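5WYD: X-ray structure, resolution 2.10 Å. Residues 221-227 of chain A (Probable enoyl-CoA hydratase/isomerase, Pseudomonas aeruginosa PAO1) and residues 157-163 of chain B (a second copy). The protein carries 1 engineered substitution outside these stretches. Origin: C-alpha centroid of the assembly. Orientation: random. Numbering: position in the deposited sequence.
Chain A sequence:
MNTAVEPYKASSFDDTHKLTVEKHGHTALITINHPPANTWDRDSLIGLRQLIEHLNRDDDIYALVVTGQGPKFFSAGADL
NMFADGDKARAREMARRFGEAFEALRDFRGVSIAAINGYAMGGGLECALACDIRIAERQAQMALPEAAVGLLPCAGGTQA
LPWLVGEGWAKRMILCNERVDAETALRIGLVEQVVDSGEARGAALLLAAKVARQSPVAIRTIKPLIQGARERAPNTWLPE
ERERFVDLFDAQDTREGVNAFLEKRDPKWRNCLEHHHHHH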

# COMPACT_ATOMS: atom_id res chain seq x y z
N THR A 221 -7.42 -6.03 -21.97
CA THR A 221 -6.33 -6.28 -21.03
C THR A 221 -5.57 -5.01 -20.67
O THR A 221 -5.18 -4.83 -19.50
CB THR A 221 -5.39 -7.31 -21.63
OG1 THR A 221 -4.56 -6.68 -22.62
CG2 THR A 221 -6.18 -8.46 -22.25
N ILE A 222 -5.29 -4.15 -21.65
CA ILE A 222 -4.49 -2.97 -21.37
C ILE A 222 -5.21 -2.01 -20.42
O ILE A 222 -4.60 -1.47 -19.49
CB ILE A 222 -4.14 -2.26 -22.69
CG1 ILE A 222 -3.47 -3.22 -23.64
CG2 ILE A 222 -3.23 -1.10 -22.36
CD1 ILE A 222 -3.09 -2.60 -24.96
N LYS A 223 -6.52 -1.84 -20.60
CA LYS A 223 -7.22 -0.82 -19.82
C LYS A 223 -7.05 -0.97 -18.32
O LYS A 223 -6.80 0.04 -17.65
CB LYS A 223 -8.71 -0.85 -20.17
CG LYS A 223 -9.55 0.20 -19.44
CD LYS A 223 -11.01 0.02 -19.80
CE LYS A 223 -11.91 1.09 -19.21
NZ LYS A 223 -12.01 1.05 -17.73
N PRO A 224 -7.11 -2.17 -17.74
CA PRO A 224 -6.88 -2.28 -16.30
C PRO A 224 -5.51 -1.77 -15.90
O PRO A 224 -5.38 -1.14 -14.85
CB PRO A 224 -7.05 -3.78 -16.05
CG PRO A 224 -8.02 -4.21 -17.08
CD PRO A 224 -7.77 -3.37 -18.28
N LEU A 225 -4.49 -2.00 -16.74
CA LEU A 225 -3.14 -1.58 -16.36
C LEU A 225 -3.07 -0.08 -16.14
O LEU A 225 -2.55 0.37 -15.11
CB LEU A 225 -2.17 -1.97 -17.46
CG LEU A 225 -2.00 -3.47 -17.58
CD1 LEU A 225 -0.96 -3.83 -18.66
CD2 LEU A 225 -1.61 -4.03 -16.20
N ILE A 226 -3.66 0.69 -17.04
CA ILE A 226 -3.64 2.13 -16.87
C ILE A 226 -4.28 2.49 -15.56
O ILE A 226 -3.77 3.32 -14.81
CB ILE A 226 -4.36 2.82 -18.04
CG1 ILE A 226 -3.68 2.44 -19.37
CG2 ILE A 226 -4.43 4.33 -17.78
CD1 ILE A 226 -4.33 3.01 -20.59
N GLN A 227 -5.34 1.78 -15.20
CA GLN A 227 -6.05 2.08 -13.97
C GLN A 227 -5.49 1.33 -12.78
O GLN A 227 -6.08 1.38 -11.70
CB GLN A 227 -7.53 1.73 -14.14
CG GLN A 227 -8.16 2.49 -15.24
CD GLN A 227 -9.65 2.23 -15.35
OE1 GLN A 227 -10.40 3.10 -15.76
NE2 GLN A 227 -10.09 1.06 -14.93
N GLY B 157 5.11 1.66 -20.19
CA GLY B 157 4.36 2.74 -20.78
C GLY B 157 2.99 2.88 -20.16
O GLY B 157 2.44 3.99 -20.08
N THR B 158 2.38 1.76 -19.80
CA THR B 158 1.07 1.78 -19.18
C THR B 158 1.10 2.53 -17.86
O THR B 158 0.10 3.11 -17.45
CB THR B 158 0.56 0.37 -18.91
OG1 THR B 158 1.51 -0.30 -18.09
CG2 THR B 158 0.37 -0.40 -20.22
N GLN B 159 2.17 2.33 -17.09
CA GLN B 159 2.33 3.05 -15.83
C GLN B 159 2.83 4.47 -16.05
O GLN B 159 2.37 5.42 -15.40
CB GLN B 159 3.26 2.26 -14.92
CG GLN B 159 2.87 0.80 -14.85
CD GLN B 159 1.39 0.60 -14.56
OE1 GLN B 159 0.78 1.32 -13.75
NE2 GLN B 159 0.80 -0.38 -15.22
N ALA B 160 3.83 4.62 -16.91
CA ALA B 160 4.49 5.90 -17.06
C ALA B 160 3.57 6.97 -17.64
O ALA B 160 3.49 8.08 -17.11
CB ALA B 160 5.74 5.71 -17.94
N LEU B 161 2.87 6.66 -18.73
CA LEU B 161 2.13 7.72 -19.42
C LEU B 161 1.03 8.36 -18.59
O LEU B 161 0.95 9.60 -18.57
CB LEU B 161 1.58 7.18 -20.75
CG LEU B 161 0.89 8.12 -21.73
CD1 LEU B 161 1.82 9.28 -22.14
CD2 LEU B 161 0.44 7.32 -22.96
N PRO B 162 0.17 7.61 -17.88
CA PRO B 162 -0.89 8.25 -17.08
C PRO B 162 -0.35 9.03 -15.90
O PRO B 162 -1.07 9.83 -15.30
CB PRO B 162 -1.76 7.08 -16.64
CG PRO B 162 -0.88 5.91 -16.75
CD PRO B 162 0.04 6.14 -17.87
N TRP B 163 0.84 8.67 -15.45
CA TRP B 163 1.46 9.38 -14.34
C TRP B 163 1.79 10.81 -14.74
O TRP B 163 1.46 11.76 -14.03
CB TRP B 163 2.70 8.61 -13.88
CG TRP B 163 3.18 8.97 -12.50
CD1 TRP B 163 4.23 9.77 -12.19
CD2 TRP B 163 2.59 8.57 -11.26
NE1 TRP B 163 4.34 9.87 -10.83
CE2 TRP B 163 3.34 9.15 -10.23
CE3 TRP B 163 1.49 7.78 -10.91
CZ2 TRP B 163 3.04 8.97 -8.89
CZ3 TRP B 163 1.21 7.59 -9.57
CH2 TRP B 163 1.98 8.18 -8.58

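The two stretches meet as a small, mainly apolar helix–helix contact between two copies of the protein, supplemented by one weak hydrogen bond from a glutamine side chain to a backbone carbonyl. The helix axes approach to 9.1 Å with an angle of 51° between their N-to-C directions, and 243 Å² is buried in all, both sides summed. B:Thr158, A:Leu225 and A:Ile226 have the most area covered (61, 55 and 52 Å²). The nearest CA atoms across the stretches are those of A:Ile226 and B:Thr158, 5.3 Å apart.

B:Thr158 lies at the centre of the contact and touches three residues of chain A. Its CA-to-CB bond points toward the other helix, as does that of A:Leu225, and the two CB atoms pack at 3.9 Å. The threonine methyl CG2 lies 4.2 Å from CG2 of A:Ile222, one turn back, while the carbonyl O of B:Thr158 is 3.9 Å from CA of A:Ile226. A short, branched side chain is compatible with the close CA spacing here and offers a methyl group to A:Ile222. The aliphatic side chains of A:Leu225 and A:Ile226 fit this apolar setting.

One turn along chain B, B:Pro162 extends the apolar patch. Its CB lies 4.0 Å from CG2 of A:Ile226, whose own CA-to-CB bond points sideways; the methyl CG2 is the part of the side chain that reaches the proline.

The polar element comes from B:Gln159. Its CA-to-CB bond points away, but the side chain, with m rotamers at chi1 and chi2, is long enough to turn back and offer its amide NE2 to O of A:Leu225, 3.4 Å away, in the weak hydrogen bond, with an N-H...O angle of 145°. The acceptor lies near the end of the chain A helix, which A:Gln227 leaves.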